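Local coordinates for oxidized polyvinyl alcohol hydrolase (Sphingopyxis, PDB 3WLA), which hydrolyses beta-diketones such as nonane-4,6-dione and cleaves oxidized polyvinyl alcohol in the second step of its degradation, at residues G79-S84 with T147-D152; D133-L138 with T168-L173; A140-V145 with S176-G181; R155-G160 with N301-H306. All coordinates share one frame; numbering follows the deposited sequence.

Contact 1 (G79-S84 with T147-D152); sequences GYMVIS and TKWKLD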
loop_
_atom_site.group_PDB
_atom_site.type_symbol
_atom_site.label_atom_id
_atom_site.label_comp_id
_atom_site.label_asym_id
_atom_site.label_seq_id
_atom_site.Cartn_x
_atom_site.Cartn_y
_atom_site.Cartn_z
ATOM N N GLY A 79 -0.921 -20.651 -1.516
ATOM C CA GLY A 79 0.225 -20.564 -2.381
ATOM C C GLY A 79 1.010 -19.287 -2.400
ATOM O O GLY A 79 1.995 -19.190 -3.116
ATOM N N TYR A 80 0.565 -18.303 -1.634
ATOM C CA TYR A 80 1.283 -17.031 -1.601
ATOM C C TYR A 80 2.356 -16.977 -0.531
ATOM O O TYR A 80 2.141 -17.482 0.597
ATOM C CB TYR A 80 0.317 -15.913 -1.278
ATOM C CG TYR A 80 -0.627 -15.688 -2.385
ATOM C CD1 TYR A 80 -0.272 -14.855 -3.431
ATOM C CD2 TYR A 80 -1.842 -16.354 -2.436
ATOM C CE1 TYR A 80 -1.122 -14.695 -4.543
ATOM C CE2 TYR A 80 -2.682 -16.201 -3.523
ATOM C CZ TYR A 80 -2.299 -15.366 -4.578
ATOM O OH TYR A 80 -3.098 -15.242 -5.711
ATOM N N MET A 81 3.502 -16.394 -0.879
ATOM C CA MET A 81 4.525 -16.138 0.140
ATOM C C MET A 81 4.052 -14.789 0.760
ATOM O O MET A 81 3.910 -13.793 0.033
ATOM C CB MET A 81 5.881 -15.928 -0.522
ATOM C CG MET A 81 6.850 -15.148 0.346
ATOM S SD MET A 81 7.241 -15.926 1.939
ATOM C CE MET A 81 8.683 -16.925 1.417
ATOM N N VAL A 82 3.799 -14.750 2.065
ATOM C CA VAL A 82 3.337 -13.494 2.716
ATOM C C VAL A 82 4.505 -12.907 3.558
ATOM O O VAL A 82 5.089 -13.617 4.406
ATOM C CB VAL A 82 2.127 -13.810 3.644
ATOM C CG1 VAL A 82 1.525 -12.528 4.319
ATOM C CG2 VAL A 82 1.049 -14.520 2.813
ATOM N N ILE A 83 4.885 -11.653 3.292
ATOM C CA ILE A 83 5.952 -11.018 4.080
ATOM C C ILE A 83 5.360 -9.694 4.625
ATOM O O ILE A 83 4.975 -8.821 3.853
ATOM C CB ILE A 83 7.196 -10.703 3.211
ATOM C CG1 ILE A 83 7.666 -11.936 2.464
ATOM C CG2 ILE A 83 8.370 -10.183 4.092
ATOM C CD1 ILE A 83 8.598 -11.580 1.334
ATOM N N SER A 84 5.231 -9.555 5.943
ATOM C CA SER A 84 4.677 -8.316 6.485
ATOM C C SER A 84 5.828 -7.579 7.191
ATOM O O SER A 84 6.453 -8.149 8.117
ATOM C CB SER A 84 3.563 -8.616 7.481
ATOM O OG SER A 84 2.850 -7.418 7.805
ATOM N N THR A 147 16.018 -15.362 -1.642
ATOM C CA THR A 147 17.240 -16.171 -1.740
ATOM C C THR A 147 17.028 -17.502 -1.025
ATOM O O THR A 147 17.788 -18.437 -1.231
ATOM C CB THR A 147 18.486 -15.493 -1.098
ATOM O OG1 THR A 147 18.258 -15.309 0.306
ATOM C CG2 THR A 147 18.806 -14.161 -1.768
ATOM N N LYS A 148 16.012 -17.596 -0.183
ATOM C CA LYS A 148 15.772 -18.832 0.528
ATOM C C LYS A 148 14.503 -19.560 0.045
ATOM O O LYS A 148 14.421 -20.780 0.140
ATOM C CB LYS A 148 15.750 -18.565 2.033
ATOM C CG LYS A 148 15.412 -19.781 2.840
ATOM C CD LYS A 148 15.789 -19.651 4.323
ATOM C CE LYS A 148 15.316 -20.928 5.088
ATOM N NZ LYS A 148 15.385 -20.815 6.590
ATOM N N TRP A 149 13.519 -18.824 -0.483
ATOM C CA TRP A 149 12.308 -19.457 -1.056
ATOM C C TRP A 149 12.201 -19.009 -2.509
ATOM O O TRP A 149 12.643 -17.922 -2.840
ATOM C CB TRP A 149 11.036 -19.053 -0.301
ATOM C CG TRP A 149 10.944 -19.634 1.077
ATOM C CD1 TRP A 149 10.300 -20.777 1.452
ATOM C CD2 TRP A 149 11.500 -19.077 2.271
ATOM N NE1 TRP A 149 10.413 -20.966 2.823
ATOM C CE2 TRP A 149 11.148 -19.929 3.341
ATOM C CE3 TRP A 149 12.257 -17.933 2.544
ATOM C CZ2 TRP A 149 11.528 -19.666 4.650
ATOM C CZ3 TRP A 149 12.631 -17.679 3.852
ATOM C CH2 TRP A 149 12.268 -18.534 4.883
ATOM N N LYS A 150 11.639 -19.831 -3.390
ATOM C CA LYS A 150 11.526 -19.418 -4.782
ATOM C C LYS A 150 10.321 -18.499 -4.984
ATOM O O LYS A 150 9.178 -18.924 -4.813
ATOM C CB LYS A 150 11.421 -20.639 -5.701
ATOM C CG LYS A 150 12.747 -21.438 -5.766
ATOM C CD LYS A 150 12.836 -22.341 -7.005
ATOM C CE LYS A 150 14.235 -22.245 -7.643
ATOM N NZ LYS A 150 14.549 -20.919 -8.310
ATOM N N LEU A 151 10.579 -17.252 -5.361
ATOM C CA LEU A 151 9.499 -16.267 -5.554
ATOM C C LEU A 151 9.274 -15.938 -7.046
ATOM O O LEU A 151 10.184 -16.133 -7.866
ATOM C CB LEU A 151 9.833 -14.979 -4.769
ATOM C CG LEU A 151 10.241 -15.153 -3.298
ATOM C CD1 LEU A 151 10.579 -13.806 -2.656
ATOM C CD2 LEU A 151 9.102 -15.822 -2.562
ATOM N N ASP A 152 8.076 -15.454 -7.399
ATOM C CA ASP A 152 7.786 -15.115 -8.799
ATOM C C ASP A 152 8.065 -13.625 -9.013
ATOM O O ASP A 152 7.274 -12.780 -8.608
ATOM C CB ASP A 152 6.329 -15.404 -9.096
ATOM C CG ASP A 152 5.961 -15.123 -10.543
ATOM O OD1 ASP A 152 6.722 -14.379 -11.236
ATOM O OD2 ASP A 152 4.885 -15.634 -10.970
#
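Met-81 carries nearly all of this contact, meeting Leu-151 with the root of its side chain and Trp-149 with the tip. Its CB points toward 147-152, and the first carbons lie against one branch of the leucine. Met-81 CG lies 3.7 Å from Leu-151 CD2, and Met-81 CB is nearly as close to the same methyl. Beyond CG the chain bends twice, at chi2 (60°) and again at chi3 (90°), and the second bend carries the terminal methyl over the indole. Met-81 CE sits 3.5 Å from Trp-149 CG. It touches Trp-149 CB as well and covers the root of the ring system, offset toward its rim. The opposite indole face is covered by Lys-148 CG, 3.6 Å above the plane, which leaves the ring flanked by aliphatic carbon on both faces.

Met-81 begins strand 81-85, which runs between strands 31-38 and 47-53 in the mixed sheet. The strand order 1-2-4-3-5-6-7-8 along most of that sheet is the one known from alpha/beta-hydrolases. Val-82 turns to the other side of the sheet, where it meets Leu-64 of helix 60-65.

Ile-83 faces the same way as Met-81 and packs on Phe-35 and on Val-145 of helix 133-145. Trp-149 also rests on Val-37 and Pro-39, and Leu-151 on Val-49, placing both beside the strands that flank 81-85.

Contact 2 (D133-L138 with T168-L173); sequences DDVRFL and TNRALL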
loop_
_atom_site.group_PDB
_atom_site.type_symbol
_atom_site.label_atom_id
_atom_site.label_comp_id
_atom_site.label_asym_id
_atom_site.label_seq_id
_atom_site.Cartn_x
_atom_site.Cartn_y
_atom_site.Cartn_z
ATOM N N ASP A 133 13.406 5.840 2.764
ATOM C CA ASP A 133 13.893 4.594 3.334
ATOM C C ASP A 133 12.920 3.423 3.320
ATOM O O ASP A 133 13.323 2.258 3.194
ATOM C CB ASP A 133 14.342 4.808 4.780
ATOM C CG ASP A 133 15.671 5.516 4.875
ATOM O OD1 ASP A 133 16.337 5.686 3.818
ATOM O OD2 ASP A 133 16.041 5.863 6.005
ATOM N N ASP A 134 11.624 3.711 3.487
ATOM C CA ASP A 134 10.687 2.592 3.492
ATOM C C ASP A 134 10.486 1.991 2.113
ATOM O O ASP A 134 10.373 0.773 1.959
ATOM C CB ASP A 134 9.349 2.999 4.118
ATOM C CG ASP A 134 9.425 3.066 5.627
ATOM O OD1 ASP A 134 10.244 2.330 6.216
ATOM O OD2 ASP A 134 8.656 3.832 6.247
ATOM N N VAL A 135 10.443 2.817 1.087
ATOM C CA VAL A 135 10.286 2.222 -0.233
ATOM C C VAL A 135 11.467 1.272 -0.526
ATOM O O VAL A 135 11.283 0.211 -1.108
ATOM C CB VAL A 135 10.226 3.294 -1.347
ATOM C CG1 VAL A 135 10.315 2.610 -2.736
ATOM C CG2 VAL A 135 8.910 4.089 -1.269
ATOM N N ARG A 136 12.676 1.646 -0.090
ATOM C CA ARG A 136 13.865 0.837 -0.365
ATOM C C ARG A 136 13.902 -0.429 0.475
ATOM O O ARG A 136 14.322 -1.489 0.003
ATOM C CB ARG A 136 15.135 1.672 -0.158
ATOM C CG ARG A 136 15.407 2.610 -1.371
ATOM C CD ARG A 136 16.635 3.498 -1.183
ATOM N NE ARG A 136 16.576 4.390 -0.020
ATOM C CZ ARG A 136 16.266 5.684 -0.099
ATOM N NH1 ARG A 136 15.971 6.251 -1.284
ATOM N NH2 ARG A 136 16.270 6.416 1.007
ATOM N N PHE A 137 13.466 -0.298 1.717
ATOM C CA PHE A 137 13.409 -1.432 2.611
ATOM C C PHE A 137 12.486 -2.517 2.057
ATOM O O PHE A 137 12.892 -3.717 1.960
ATOM C CB PHE A 137 12.905 -1.010 3.981
ATOM C CG PHE A 137 12.598 -2.177 4.883
ATOM C CD1 PHE A 137 13.543 -3.205 5.053
ATOM C CD2 PHE A 137 11.376 -2.258 5.585
ATOM C CE1 PHE A 137 13.297 -4.296 5.900
ATOM C CE2 PHE A 137 11.121 -3.350 6.444
ATOM C CZ PHE A 137 12.088 -4.371 6.596
ATOM N N LEU A 138 11.247 -2.125 1.711
ATOM C CA LEU A 138 10.291 -3.081 1.203
ATOM C C LEU A 138 10.893 -3.857 0.028
ATOM O O LEU A 138 10.782 -5.074 -0.014
ATOM C CB LEU A 138 8.972 -2.371 0.776
ATOM C CG LEU A 138 8.311 -1.668 1.981
ATOM C CD1 LEU A 138 7.272 -0.749 1.461
ATOM C CD2 LEU A 138 7.793 -2.656 3.068
ATOM N N THR A 168 1.677 1.937 0.310
ATOM C CA THR A 168 1.551 1.137 -0.909
ATOM C C THR A 168 1.541 2.102 -2.135
ATOM O O THR A 168 2.273 1.887 -3.120
ATOM C CB THR A 168 0.253 0.272 -0.901
ATOM O OG1 THR A 168 0.335 -0.710 0.180
ATOM C CG2 THR A 168 0.095 -0.489 -2.262
ATOM N N ASN A 169 0.676 3.139 -2.085
ATOM C CA ASN A 169 0.628 4.130 -3.178
ATOM C C ASN A 169 2.035 4.680 -3.406
ATOM O O ASN A 169 2.479 4.792 -4.552
ATOM C CB ASN A 169 -0.254 5.361 -2.847
ATOM C CG ASN A 169 -1.755 5.102 -2.981
ATOM O OD1 ASN A 169 -2.197 4.234 -3.729
ATOM N ND2 ASN A 169 -2.548 5.892 -2.267
ATOM N N ARG A 170 2.738 5.075 -2.338
ATOM C CA ARG A 170 4.082 5.646 -2.592
ATOM C C ARG A 170 5.040 4.643 -3.291
ATOM O O ARG A 170 5.769 4.979 -4.251
ATOM C CB ARG A 170 4.752 6.165 -1.312
ATOM C CG ARG A 170 6.105 6.879 -1.638
ATOM C CD ARG A 170 6.807 7.386 -0.370
ATOM N NE ARG A 170 7.979 8.247 -0.643
ATOM C CZ ARG A 170 7.888 9.519 -1.012
ATOM N NH1 ARG A 170 6.686 10.084 -1.174
ATOM N NH2 ARG A 170 9.010 10.240 -1.204
ATOM N N ALA A 171 5.050 3.404 -2.822
ATOM C CA ALA A 171 5.965 2.410 -3.419
ATOM C C ALA A 171 5.594 2.106 -4.869
ATOM O O ALA A 171 6.503 1.872 -5.714
ATOM C CB ALA A 171 5.950 1.115 -2.574
ATOM N N LEU A 172 4.291 2.111 -5.192
ATOM C CA LEU A 172 3.884 1.836 -6.588
ATOM C C LEU A 172 4.245 3.002 -7.509
ATOM O O LEU A 172 4.423 2.811 -8.731
ATOM C CB LEU A 172 2.374 1.554 -6.714
ATOM C CG LEU A 172 1.852 0.295 -5.969
ATOM C CD1 LEU A 172 0.397 0.130 -6.204
ATOM C CD2 LEU A 172 2.571 -0.957 -6.417
ATOM N N LEU A 173 4.320 4.206 -6.931
ATOM C CA LEU A 173 4.640 5.399 -7.701
ATOM C C LEU A 173 6.118 5.568 -7.922
ATOM O O LEU A 173 6.547 6.042 -8.999
ATOM C CB LEU A 173 4.074 6.668 -7.027
ATOM C CG LEU A 173 2.529 6.839 -7.084
ATOM C CD1 LEU A 173 2.084 7.997 -6.172
ATOM C CD2 LEU A 173 2.052 7.067 -8.499
#
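Val-135 holds chi1 at 170°, with CG1 opposite the backbone N and CG2 opposite the carbonyl carbon; CG2 is the methyl that meets helix 163-174. Arg-170 answers with chi1 at -175° and a chain extended from CG to NE, which lays CG and CD crosswise over the valine methyl at about a right angle. Val-135 CG2 lies 4.0 Å from Arg-170 CG and equally far from Arg-170 CD, touching the hydrocarbon part of the arginine; the guanidinium beyond is approached only obliquely.

The same methyl reaches the backbone of the partner helix, 4.0 Å from Ala-171 CA, and stands 4.4 Å from Ala-171 CB. Because Ala-171 ends at CB, the helices come close here: the CA atoms of Val-135 and Ala-171 are 5.4 Å apart. Helix 163-174 directly follows Ser-162, the probable nucleophile of this alpha/beta-hydrolase, and its Ala-171 also rests on Leu-158 of the sheet.

The guanidinium of Arg-170 is gripped outside the contact by carbonyl oxygens: NE gives a hydrogen bond to Ala-131 O, and NH2 bonds to Asp-130 O and Tyr-127 O.

Arg-170 thus presents hydrocarbon to Val-135 while its buried polar end is paid for by main-chain oxygens, which would probably stabilise the positive charge.

Contact 3 (A140-V145 with S176-G181); sequences AMVRCV and SEFWAG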
loop_
_atom_site.group_PDB
_atom_site.type_symbol
_atom_site.label_atom_id
_atom_site.label_comp_id
_atom_site.label_asym_id
_atom_site.label_seq_id
_atom_site.Cartn_x
_atom_site.Cartn_y
_atom_site.Cartn_z
ATOM N N ALA A 140 14.161 -4.403 -0.801
ATOM C CA ALA A 140 15.314 -5.150 -0.321
ATOM C C ALA A 140 14.864 -6.363 0.464
ATOM O O ALA A 140 15.446 -7.474 0.344
ATOM C CB ALA A 140 16.163 -4.248 0.545
ATOM N N MET A 141 13.828 -6.157 1.287
ATOM C CA MET A 141 13.247 -7.235 2.065
ATOM C C MET A 141 12.800 -8.410 1.155
ATOM O O MET A 141 13.167 -9.569 1.385
ATOM C CB MET A 141 12.033 -6.711 2.824
ATOM C CG MET A 141 11.274 -7.742 3.609
ATOM S SD MET A 141 9.729 -7.002 4.363
ATOM C CE MET A 141 8.663 -6.894 2.887
ATOM N N VAL A 142 11.981 -8.098 0.147
ATOM C CA VAL A 142 11.470 -9.124 -0.740
ATOM C C VAL A 142 12.641 -9.731 -1.489
ATOM O O VAL A 142 12.745 -10.954 -1.537
ATOM C CB VAL A 142 10.432 -8.572 -1.726
ATOM C CG1 VAL A 142 10.030 -9.668 -2.715
ATOM C CG2 VAL A 142 9.169 -8.099 -0.938
ATOM N N ARG A 143 13.520 -8.904 -2.060
ATOM C CA ARG A 143 14.688 -9.469 -2.762
ATOM C C ARG A 143 15.477 -10.446 -1.873
ATOM O O ARG A 143 15.984 -11.457 -2.364
ATOM C CB ARG A 143 15.612 -8.364 -3.260
ATOM C CG ARG A 143 15.201 -7.764 -4.573
ATOM C CD ARG A 143 16.246 -6.762 -5.010
ATOM N NE ARG A 143 15.717 -5.922 -6.085
ATOM C CZ ARG A 143 15.493 -6.331 -7.330
ATOM N NH1 ARG A 143 15.761 -7.582 -7.690
ATOM N NH2 ARG A 143 14.976 -5.487 -8.206
ATOM N N CYS A 144 15.555 -10.183 -0.575
ATOM C CA CYS A 144 16.289 -11.069 0.324
ATOM C C CYS A 144 15.550 -12.377 0.612
ATOM O O CYS A 144 16.154 -13.445 0.574
ATOM C CB CYS A 144 16.633 -10.365 1.650
ATOM S SG CYS A 144 17.455 -11.421 2.926
ATOM N N VAL A 145 14.247 -12.319 0.882
ATOM C CA VAL A 145 13.509 -13.554 1.152
ATOM C C VAL A 145 13.662 -14.485 -0.058
ATOM O O VAL A 145 13.763 -15.716 0.085
ATOM C CB VAL A 145 12.005 -13.252 1.409
ATOM C CG1 VAL A 145 11.211 -14.543 1.509
ATOM C CG2 VAL A 145 11.846 -12.481 2.701
ATOM N N SER A 176 7.738 1.237 -9.440
ATOM C CA SER A 176 6.913 0.366 -10.252
ATOM C C SER A 176 7.749 -0.658 -11.055
ATOM O O SER A 176 7.214 -1.597 -11.616
ATOM C CB SER A 176 6.053 1.200 -11.194
ATOM O OG SER A 176 6.840 1.923 -12.123
ATOM N N GLU A 177 9.063 -0.493 -11.088
ATOM C CA GLU A 177 9.917 -1.443 -11.809
ATOM C C GLU A 177 9.951 -2.759 -11.035
ATOM O O GLU A 177 10.169 -3.838 -11.593
ATOM C CB GLU A 177 11.353 -0.924 -11.912
ATOM C CG GLU A 177 11.563 0.174 -12.908
ATOM C CD GLU A 177 10.921 1.506 -12.471
ATOM O OE1 GLU A 177 10.808 1.785 -11.219
ATOM O OE2 GLU A 177 10.544 2.274 -13.414
ATOM N N PHE A 178 9.751 -2.668 -9.731
ATOM C CA PHE A 178 9.795 -3.854 -8.904
ATOM C C PHE A 178 8.438 -4.574 -8.756
ATOM O O PHE A 178 8.272 -5.711 -9.205
ATOM C CB PHE A 178 10.403 -3.485 -7.533
ATOM C CG PHE A 178 10.704 -4.672 -6.651
ATOM C CD1 PHE A 178 11.687 -5.593 -7.013
ATOM C CD2 PHE A 178 10.002 -4.866 -5.452
ATOM C CE1 PHE A 178 11.973 -6.685 -6.212
ATOM C CE2 PHE A 178 10.276 -5.968 -4.621
ATOM C CZ PHE A 178 11.273 -6.891 -5.004
ATOM N N TRP A 179 7.479 -3.891 -8.154
ATOM C CA TRP A 179 6.148 -4.446 -7.880
ATOM C C TRP A 179 5.288 -4.655 -9.130
ATOM O O TRP A 179 5.269 -3.807 -10.044
ATOM C CB TRP A 179 5.373 -3.497 -6.939
ATOM C CG TRP A 179 6.121 -3.149 -5.653
ATOM C CD1 TRP A 179 6.769 -1.978 -5.335
ATOM C CD2 TRP A 179 6.347 -4.036 -4.578
ATOM N NE1 TRP A 179 7.408 -2.104 -4.114
ATOM C CE2 TRP A 179 7.153 -3.361 -3.630
ATOM C CE3 TRP A 179 5.948 -5.355 -4.322
ATOM C CZ2 TRP A 179 7.557 -3.955 -2.464
ATOM C CZ3 TRP A 179 6.353 -5.949 -3.163
ATOM C CH2 TRP A 179 7.156 -5.257 -2.238
ATOM N N ALA A 180 4.585 -5.793 -9.153
ATOM C CA ALA A 180 3.671 -6.086 -10.250
ATOM C C ALA A 180 2.352 -5.332 -10.011
ATOM O O ALA A 180 1.425 -5.330 -10.856
ATOM C CB ALA A 180 3.415 -7.598 -10.327
ATOM N N GLY A 181 2.261 -4.674 -8.862
ATOM C CA GLY A 181 1.027 -3.966 -8.506
ATOM C C GLY A 181 0.753 -4.061 -6.997
ATOM O O GLY A 181 1.636 -4.395 -6.168
#
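Arg-143 and Phe-178 mark the closest backbone approach, yet their CA atoms are 9.7 Å apart, so long side chains must bridge the gap. Residues 140-145 are the regular last turns of helix 133-145; 176-178 have helical backbone angles without the regular bonds, and the chain then runs out toward strand 181-185.

Phe-178 has CG opposite the backbone N (chi1 -171°), which sends the ring across to Val-142. Its edge meets Val-142 CB, near the ring plane, and Val-142 CG1 lies 3.8 Å from Phe-178 CZ. Arg-143 passes the ring in the opposite direction. Its guanidinium has Phe-178 CE1 over the centre of one face, 3.6 Å above the plane, while the two planes stand 49° apart, far from a parallel stack.

The loop belongs to the beta-alpha-beta crossover from strand 155-161 through helix 163-174 to strand 181-185, and Phe-178 and Trp-179 both rest on Leu-156 of its first strand.

Phe-178 CD2 lies 3.7 Å above the centre of the Trp-179 indole face. The far end of the indole takes the other valine branch, Val-142 CG2, at 3.7 Å from Trp-179 CH2. Arg-143 finds its charged partners in Glu-9 and Glu-139, and Cys-144 forms a disulfide with Cys-12.

Contact 4 (R155-G160 with N301-H306); sequences RLFLGG and NTMASH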
loop_
_atom_site.group_PDB
_atom_site.type_symbol
_atom_site.label_atom_id
_atom_site.label_comp_id
_atom_site.label_asym_id
_atom_site.label_seq_id
_atom_site.Cartn_x
_atom_site.Cartn_y
_atom_site.Cartn_z
ATOM N N ARG A 155 5.231 -11.382 -10.034
ATOM C CA ARG A 155 4.037 -11.387 -9.175
ATOM C C ARG A 155 4.357 -10.957 -7.722
ATOM O O ARG A 155 4.026 -11.662 -6.745
ATOM C CB ARG A 155 3.389 -12.782 -9.210
ATOM C CG ARG A 155 2.605 -13.069 -10.511
ATOM C CD ARG A 155 1.926 -14.445 -10.424
ATOM N NE ARG A 155 1.112 -14.711 -11.628
ATOM C CZ ARG A 155 1.581 -15.280 -12.747
ATOM N NH1 ARG A 155 2.861 -15.636 -12.825
ATOM N NH2 ARG A 155 0.759 -15.540 -13.771
ATOM N N LEU A 156 5.011 -9.802 -7.593
ATOM C CA LEU A 156 5.337 -9.261 -6.285
ATOM C C LEU A 156 4.289 -8.178 -6.051
ATOM O O LEU A 156 4.258 -7.201 -6.780
ATOM C CB LEU A 156 6.729 -8.642 -6.298
ATOM C CG LEU A 156 7.791 -9.637 -6.799
ATOM C CD1 LEU A 156 9.164 -8.939 -6.621
ATOM C CD2 LEU A 156 7.711 -10.959 -5.996
ATOM N N PHE A 157 3.433 -8.364 -5.054
ATOM C CA PHE A 157 2.365 -7.402 -4.792
ATOM C C PHE A 157 2.415 -6.894 -3.372
ATOM O O PHE A 157 2.674 -7.666 -2.443
ATOM C CB PHE A 157 0.997 -8.054 -4.993
ATOM C CG PHE A 157 0.814 -8.680 -6.342
ATOM C CD1 PHE A 157 0.611 -7.878 -7.476
ATOM C CD2 PHE A 157 0.815 -10.060 -6.484
ATOM C CE1 PHE A 157 0.406 -8.459 -8.749
ATOM C CE2 PHE A 157 0.603 -10.666 -7.777
ATOM C CZ PHE A 157 0.398 -9.849 -8.899
ATOM N N LEU A 158 2.154 -5.610 -3.195
ATOM C CA LEU A 158 2.112 -5.096 -1.859
ATOM C C LEU A 158 0.759 -4.414 -1.633
ATOM O O LEU A 158 -0.023 -4.135 -2.581
ATOM C CB LEU A 158 3.263 -4.153 -1.534
ATOM C CG LEU A 158 3.134 -2.688 -1.826
ATOM C CD1 LEU A 158 4.339 -1.867 -1.459
ATOM C CD2 LEU A 158 2.931 -2.656 -3.310
ATOM N N GLY A 159 0.446 -4.226 -0.362
ATOM C CA GLY A 159 -0.832 -3.651 -0.007
ATOM C C GLY A 159 -0.841 -3.257 1.439
ATOM O O GLY A 159 0.105 -3.555 2.196
ATOM N N GLY A 160 -1.922 -2.592 1.827
ATOM C CA GLY A 160 -2.040 -2.133 3.185
ATOM C C GLY A 160 -3.295 -1.362 3.448
ATOM O O GLY A 160 -4.016 -0.966 2.507
ATOM N N ASN A 301 -5.740 -13.260 -5.987
ATOM C CA ASN A 301 -5.824 -14.060 -7.233
ATOM C C ASN A 301 -6.069 -13.134 -8.433
ATOM O O ASN A 301 -5.573 -13.406 -9.534
ATOM C CB ASN A 301 -6.946 -15.092 -7.176
ATOM C CG ASN A 301 -6.607 -16.262 -6.333
ATOM O OD1 ASN A 301 -5.427 -16.553 -6.051
ATOM N ND2 ASN A 301 -7.636 -16.987 -5.930
ATOM N N THR A 302 -6.846 -12.055 -8.240
ATOM C CA THR A 302 -7.109 -11.112 -9.324
ATOM C C THR A 302 -5.760 -10.443 -9.734
ATOM O O THR A 302 -5.441 -10.315 -10.926
ATOM C CB THR A 302 -8.125 -10.017 -8.878
ATOM O OG1 THR A 302 -9.404 -10.624 -8.657
ATOM C CG2 THR A 302 -8.287 -8.922 -9.925
ATOM N N MET A 303 -4.958 -10.028 -8.751
ATOM C CA MET A 303 -3.682 -9.436 -9.106
ATOM C C MET A 303 -2.749 -10.516 -9.711
ATOM O O MET A 303 -2.001 -10.276 -10.673
ATOM C CB MET A 303 -3.056 -8.769 -7.872
ATOM C CG MET A 303 -3.856 -7.520 -7.410
ATOM S SD MET A 303 -3.029 -6.644 -6.098
ATOM C CE MET A 303 -3.264 -7.774 -4.807
ATOM N N ALA A 304 -2.814 -11.717 -9.178
ATOM C CA ALA A 304 -1.932 -12.759 -9.681
ATOM C C ALA A 304 -2.300 -13.145 -11.113
ATOM O O ALA A 304 -1.511 -13.774 -11.807
ATOM C CB ALA A 304 -2.018 -13.956 -8.804
ATOM N N SER A 305 -3.500 -12.770 -11.555
ATOM C CA SER A 305 -3.932 -13.101 -12.916
ATOM C C SER A 305 -3.371 -12.111 -13.926
ATOM O O SER A 305 -3.603 -12.221 -15.150
ATOM C CB SER A 305 -5.463 -13.087 -13.027
ATOM O OG SER A 305 -5.982 -11.752 -13.129
ATOM N N HIS A 306 -2.637 -11.126 -13.432
ATOM C CA HIS A 306 -2.093 -10.127 -14.313
ATOM C C HIS A 306 -0.639 -9.905 -13.931
ATOM O O HIS A 306 -0.302 -8.893 -13.384
ATOM C CB HIS A 306 -2.900 -8.822 -14.164
ATOM C CG HIS A 306 -2.722 -7.874 -15.301
ATOM N ND1 HIS A 306 -1.854 -6.810 -15.257
ATOM C CD2 HIS A 306 -3.325 -7.815 -16.513
ATOM C CE1 HIS A 306 -1.927 -6.133 -16.388
ATOM N NE2 HIS A 306 -2.814 -6.716 -17.167
#
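Phe-157 lays one face of its ring against helix 292-304, and Met-303 covers that face with the base of its side chain. Met-303 CB sits 3.7 Å from the centroid of the Phe-157 ring and only 16° off its normal, a CH-pi contact. From there the methionine runs past the phenyl in the opposite direction, and Met-303 SD stands obliquely 4.7 Å from the ring centroid, a Met-aromatic contact. The far end of the ring reaches the helix backbone: Phe-157 CZ is 3.0 Å from Met-303 O, a tight approach to a carbonyl whose hydrogen bond comes from His-306 N. Alongside, Phe-157 CE2 lies 3.8 Å from Ala-304 CA.

Arg-155, two residues earlier on the strand and next to Pro-307, runs extended from CG to NE past the last turn. Its NE gives a nearly straight hydrogen bond to Ala-304 O, 2.8 Å long with an N-H...O angle of 170°. The oxygen lies almost in the guanidinium plane and is met on a lone pair, in the carbonyl plane. NH1 forms a salt bridge with Asp-152, which helps fix the rotation of the group.

Leu-158, next along, faces helix 163-174 instead, so strand 155-161 is packed between helices on both sides of the sheet, as in alpha/beta-hydrolases. The strand leads on to Gly-160 and the probable nucleophile elbow at Ser-162.

Chemically, the contact combines an apolar ring face with a hydrogen bond from the arginine to Ala-304 O, at the C-terminal end of the helix, where the cationic group would probably complement the negative end of the helix dipole.

Contacts 1, 2 and 3 interleave along the chain. Contact 4 crosses contacts 2 and 3 as well and is in series only with contact 1; it closes last, bringing helix 292-304 back to strand 155-161. Contacts 2 and 3 share helix 133-145 and have centres 9 Å apart; contacts 1 and 2 are the most distant pair, at 18 Å. The helices of contacts 2 and 3 lie on one side of the mixed sheet and helix 292-304 on the other. Backbone pairing of Leu-156 with Ala-180 joins contact 4 to contact 3, and Tyr-80 OH probably hydrogen-bonds Asn-301, tying contact 1 to contact 4. They form part of the packing of the alpha/beta-hydrolase core that carries the probable nucleophile, Ser-162.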